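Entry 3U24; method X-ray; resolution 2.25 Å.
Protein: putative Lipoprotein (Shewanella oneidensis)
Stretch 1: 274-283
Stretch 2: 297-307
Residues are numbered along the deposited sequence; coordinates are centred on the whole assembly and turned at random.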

# COMPACT_ATOMS: atom_id res chain seq x y z
N VAL A 274 -8.53 -0.76 -23.95
CA VAL A 274 -7.27 -1.51 -23.84
C VAL A 274 -7.38 -2.87 -24.55
O VAL A 274 -6.57 -3.17 -25.41
CB VAL A 274 -6.79 -1.65 -22.36
CG1 VAL A 274 -5.71 -2.72 -22.26
CG2 VAL A 274 -6.29 -0.30 -21.80
N GLN A 275 -8.43 -3.64 -24.25
CA GLN A 275 -8.69 -4.93 -24.92
C GLN A 275 -8.79 -4.81 -26.45
O GLN A 275 -8.26 -5.65 -27.17
CB GLN A 275 -9.95 -5.61 -24.36
CG GLN A 275 -9.80 -6.13 -22.92
CD GLN A 275 -11.10 -6.67 -22.33
OE1 GLN A 275 -12.18 -6.37 -22.80
NE2 GLN A 275 -10.99 -7.47 -21.28
N GLY A 276 -9.43 -3.75 -26.94
CA GLY A 276 -9.52 -3.48 -28.37
C GLY A 276 -8.16 -3.26 -28.98
O GLY A 276 -7.88 -3.80 -30.05
N GLU A 277 -7.29 -2.47 -28.32
CA GLU A 277 -5.93 -2.29 -28.82
C GLU A 277 -5.13 -3.60 -28.80
O GLU A 277 -4.41 -3.90 -29.77
CB GLU A 277 -5.19 -1.22 -28.04
CG GLU A 277 -5.81 0.16 -28.25
CD GLU A 277 -5.89 0.54 -29.72
OE1 GLU A 277 -4.81 0.63 -30.34
OE2 GLU A 277 -7.02 0.69 -30.25
N MSE A 278 -5.27 -4.37 -27.73
CA MSE A 278 -4.64 -5.68 -27.67
C MSE A 278 -5.10 -6.62 -28.80
O MSE A 278 -4.27 -7.39 -29.32
CB MSE A 278 -4.91 -6.35 -26.33
CG MSE A 278 -4.22 -5.67 -25.18
SE MSE A 278 -4.82 -6.41 -23.49
CE MSE A 278 -3.46 -7.85 -23.35
N ALA A 279 -6.38 -6.57 -29.16
CA ALA A 279 -6.91 -7.40 -30.24
C ALA A 279 -6.24 -7.03 -31.56
O ALA A 279 -5.84 -7.91 -32.31
CB ALA A 279 -8.43 -7.30 -30.33
N LYS A 280 -6.08 -5.74 -31.82
CA LYS A 280 -5.39 -5.26 -33.02
C LYS A 280 -3.96 -5.72 -33.07
O LYS A 280 -3.50 -6.16 -34.09
CB LYS A 280 -5.39 -3.74 -33.11
CG LYS A 280 -6.76 -3.17 -33.47
CD LYS A 280 -6.78 -1.63 -33.37
CE LYS A 280 -8.22 -1.10 -33.39
NZ LYS A 280 -8.47 -0.11 -32.29
N ILE A 281 -3.24 -5.62 -31.95
CA ILE A 281 -1.86 -6.03 -31.97
C ILE A 281 -1.79 -7.52 -32.23
O ILE A 281 -0.90 -7.99 -32.98
CB ILE A 281 -1.09 -5.67 -30.69
CG1 ILE A 281 -1.07 -4.14 -30.52
CG2 ILE A 281 0.33 -6.20 -30.75
CD1 ILE A 281 -0.60 -3.64 -29.17
N THR A 282 -2.72 -8.26 -31.64
CA THR A 282 -2.66 -9.70 -31.70
C THR A 282 -2.88 -10.14 -33.14
O THR A 282 -2.13 -10.96 -33.62
CB THR A 282 -3.64 -10.31 -30.68
OG1 THR A 282 -3.17 -9.98 -29.37
CG2 THR A 282 -3.75 -11.83 -30.81
N ASP A 283 -3.85 -9.53 -33.83
CA ASP A 283 -4.06 -9.75 -35.27
C ASP A 283 -2.77 -9.57 -36.09
O ASP A 283 -2.49 -10.38 -36.93
CB ASP A 283 -5.18 -8.81 -35.84
CG ASP A 283 -6.62 -9.15 -35.32
OD1 ASP A 283 -6.84 -10.25 -34.74
OD2 ASP A 283 -7.54 -8.30 -35.50
N ASP A 297 -12.44 -16.09 -31.27
CA ASP A 297 -12.60 -15.34 -30.03
C ASP A 297 -11.26 -14.61 -29.72
O ASP A 297 -10.28 -15.23 -29.32
CB ASP A 297 -13.02 -16.25 -28.87
CG ASP A 297 -13.23 -15.47 -27.57
OD1 ASP A 297 -12.64 -14.37 -27.40
OD2 ASP A 297 -14.00 -15.94 -26.71
N ASN A 298 -11.27 -13.30 -29.94
CA ASN A 298 -10.14 -12.44 -29.66
C ASN A 298 -9.47 -12.72 -28.33
O ASN A 298 -8.26 -12.72 -28.25
CB ASN A 298 -10.58 -10.97 -29.67
CG ASN A 298 -10.70 -10.37 -31.07
OD1 ASN A 298 -10.19 -10.89 -32.06
ND2 ASN A 298 -11.37 -9.22 -31.14
N LYS A 299 -10.25 -12.95 -27.28
CA LYS A 299 -9.71 -13.10 -25.94
C LYS A 299 -8.90 -14.40 -25.74
O LYS A 299 -7.94 -14.40 -24.96
CB LYS A 299 -10.81 -12.95 -24.88
CG LYS A 299 -11.20 -11.48 -24.66
CD LYS A 299 -12.31 -11.30 -23.62
CE LYS A 299 -12.79 -9.85 -23.57
NZ LYS A 299 -14.14 -9.71 -22.93
N ILE A 300 -9.28 -15.47 -26.44
CA ILE A 300 -8.50 -16.70 -26.43
C ILE A 300 -7.21 -16.46 -27.22
O ILE A 300 -6.13 -16.82 -26.78
CB ILE A 300 -9.28 -17.91 -27.05
CG1 ILE A 300 -10.51 -18.28 -26.20
CG2 ILE A 300 -8.38 -19.13 -27.19
CD1 ILE A 300 -11.22 -19.56 -26.67
N ALA A 301 -7.34 -15.87 -28.40
CA ALA A 301 -6.19 -15.45 -29.20
C ALA A 301 -5.19 -14.59 -28.41
O ALA A 301 -3.99 -14.85 -28.39
CB ALA A 301 -6.66 -14.69 -30.42
N ILE A 302 -5.69 -13.54 -27.77
CA ILE A 302 -4.80 -12.64 -26.99
C ILE A 302 -4.08 -13.42 -25.87
O ILE A 302 -2.88 -13.29 -25.72
CB ILE A 302 -5.57 -11.46 -26.40
CG1 ILE A 302 -6.05 -10.53 -27.52
CG2 ILE A 302 -4.74 -10.70 -25.38
CD1 ILE A 302 -7.10 -9.55 -27.04
N ARG A 303 -4.82 -14.27 -25.17
CA ARG A 303 -4.29 -15.10 -24.08
C ARG A 303 -3.21 -16.05 -24.58
O ARG A 303 -2.19 -16.24 -23.92
CB ARG A 303 -5.43 -15.86 -23.37
CG ARG A 303 -5.01 -16.80 -22.22
CD ARG A 303 -4.29 -16.02 -21.09
NE ARG A 303 -3.83 -16.87 -19.96
CZ ARG A 303 -4.46 -17.05 -18.79
NH1 ARG A 303 -5.63 -16.47 -18.50
NH2 ARG A 303 -3.90 -17.85 -17.88
N GLN A 304 -3.38 -16.58 -25.78
CA GLN A 304 -2.43 -17.54 -26.30
C GLN A 304 -1.16 -16.87 -26.79
O GLN A 304 -0.06 -17.38 -26.56
CB GLN A 304 -3.07 -18.43 -27.40
CG GLN A 304 -3.97 -19.52 -26.81
CD GLN A 304 -4.74 -20.34 -27.85
OE1 GLN A 304 -4.48 -20.26 -29.06
NE2 GLN A 304 -5.70 -21.14 -27.37
N LEU A 305 -1.30 -15.75 -27.48
CA LEU A 305 -0.14 -14.98 -27.88
C LEU A 305 0.61 -14.54 -26.64
O LEU A 305 1.80 -14.69 -26.56
CB LEU A 305 -0.53 -13.76 -28.72
CG LEU A 305 0.60 -12.85 -29.24
CD1 LEU A 305 1.69 -13.65 -29.94
CD2 LEU A 305 0.01 -11.81 -30.17
N ILE A 306 -0.07 -14.04 -25.65
CA ILE A 306 0.63 -13.59 -24.43
C ILE A 306 1.38 -14.75 -23.79
O ILE A 306 2.54 -14.60 -23.41
CB ILE A 306 -0.35 -12.95 -23.42
CG1 ILE A 306 -0.77 -11.55 -23.91
CG2 ILE A 306 0.27 -12.83 -22.00
CD1 ILE A 306 -1.85 -10.92 -23.03
N ASP A 307 0.74 -15.92 -23.69
CA ASP A 307 1.40 -17.09 -23.03
C ASP A 307 2.70 -17.49 -23.76
O ASP A 307 3.68 -17.88 -23.14
CB ASP A 307 0.47 -18.32 -22.94
CG ASP A 307 -0.66 -18.17 -21.89
OD1 ASP A 307 -0.53 -17.30 -20.96
OD2 ASP A 307 -1.67 -18.93 -22.03
O HOH W 1 -7.27 -10.98 -32.09

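Two helices, 274-283 and 298-307, cross at 66° with their axes 9.5 Å apart at closest approach, and no direct hydrogen bond joins them. Packing does the work, and Ile 302 is its knob: the side chain points toward the first helix and sits among Gln 275, Met 278, Ala 279 and Thr 282, positions i, i+3, i+4 and i+7, along two turns of one face. With chi1 m and chi2 t, Ile 302 CD1 reaches 3.7 Å from Ala 279 N and 4.2 Å from Ala 279 CB, while Ile 302 CG2 lies 3.7 Å from Met 278 CE.

The CA atoms of Ala 279 and Asn 298 are 6.0 Å apart, as are those of Thr 282 and Ile 302. Thr 282 is buried and polar, yet its m rotamer settles the hydroxyl within its own helix: Thr 282 OG1 donates to Met 278 O at 2.8 Å. Thr 282 OG1 can then lie 3.5 Å from Ile 302 CG1 without needing a partner across the interface, and Thr 282 CG2 packs 4.1 Å from Ala 301 CB. Leu 305, in the t,p rotamer, brings its CD2 to 3.7 Å from Thr 282 CA.

Met 278, a selenomethionine, supplies reach. The m,t,p conformation of Met 278 carries its CE to 3.5 Å from CD1 of Ile 306, a residue whose CA-to-CB bond points sideways but whose m,t chain extends back into the contact.

Lys 299, Asn 298 and Asp 283 finish the margins. Lys 299 is extended from chi2 onward, so its CE lies 3.6 Å from Gln 275 OE1 while NZ is bonded elsewhere in the structure. Asp 283 OD1 and Asn 298 OD1, 4.3 Å apart, are both acceptors; a water O lies between the two, 2.8 Å from Asp 283 OD1 and 2.9 Å from Asn 298 OD1. Asp 297 caps the second helix, its OD1 accepting from Lys 299 N at 2.8 Å, a bond internal to the second stretch and not part of the contact.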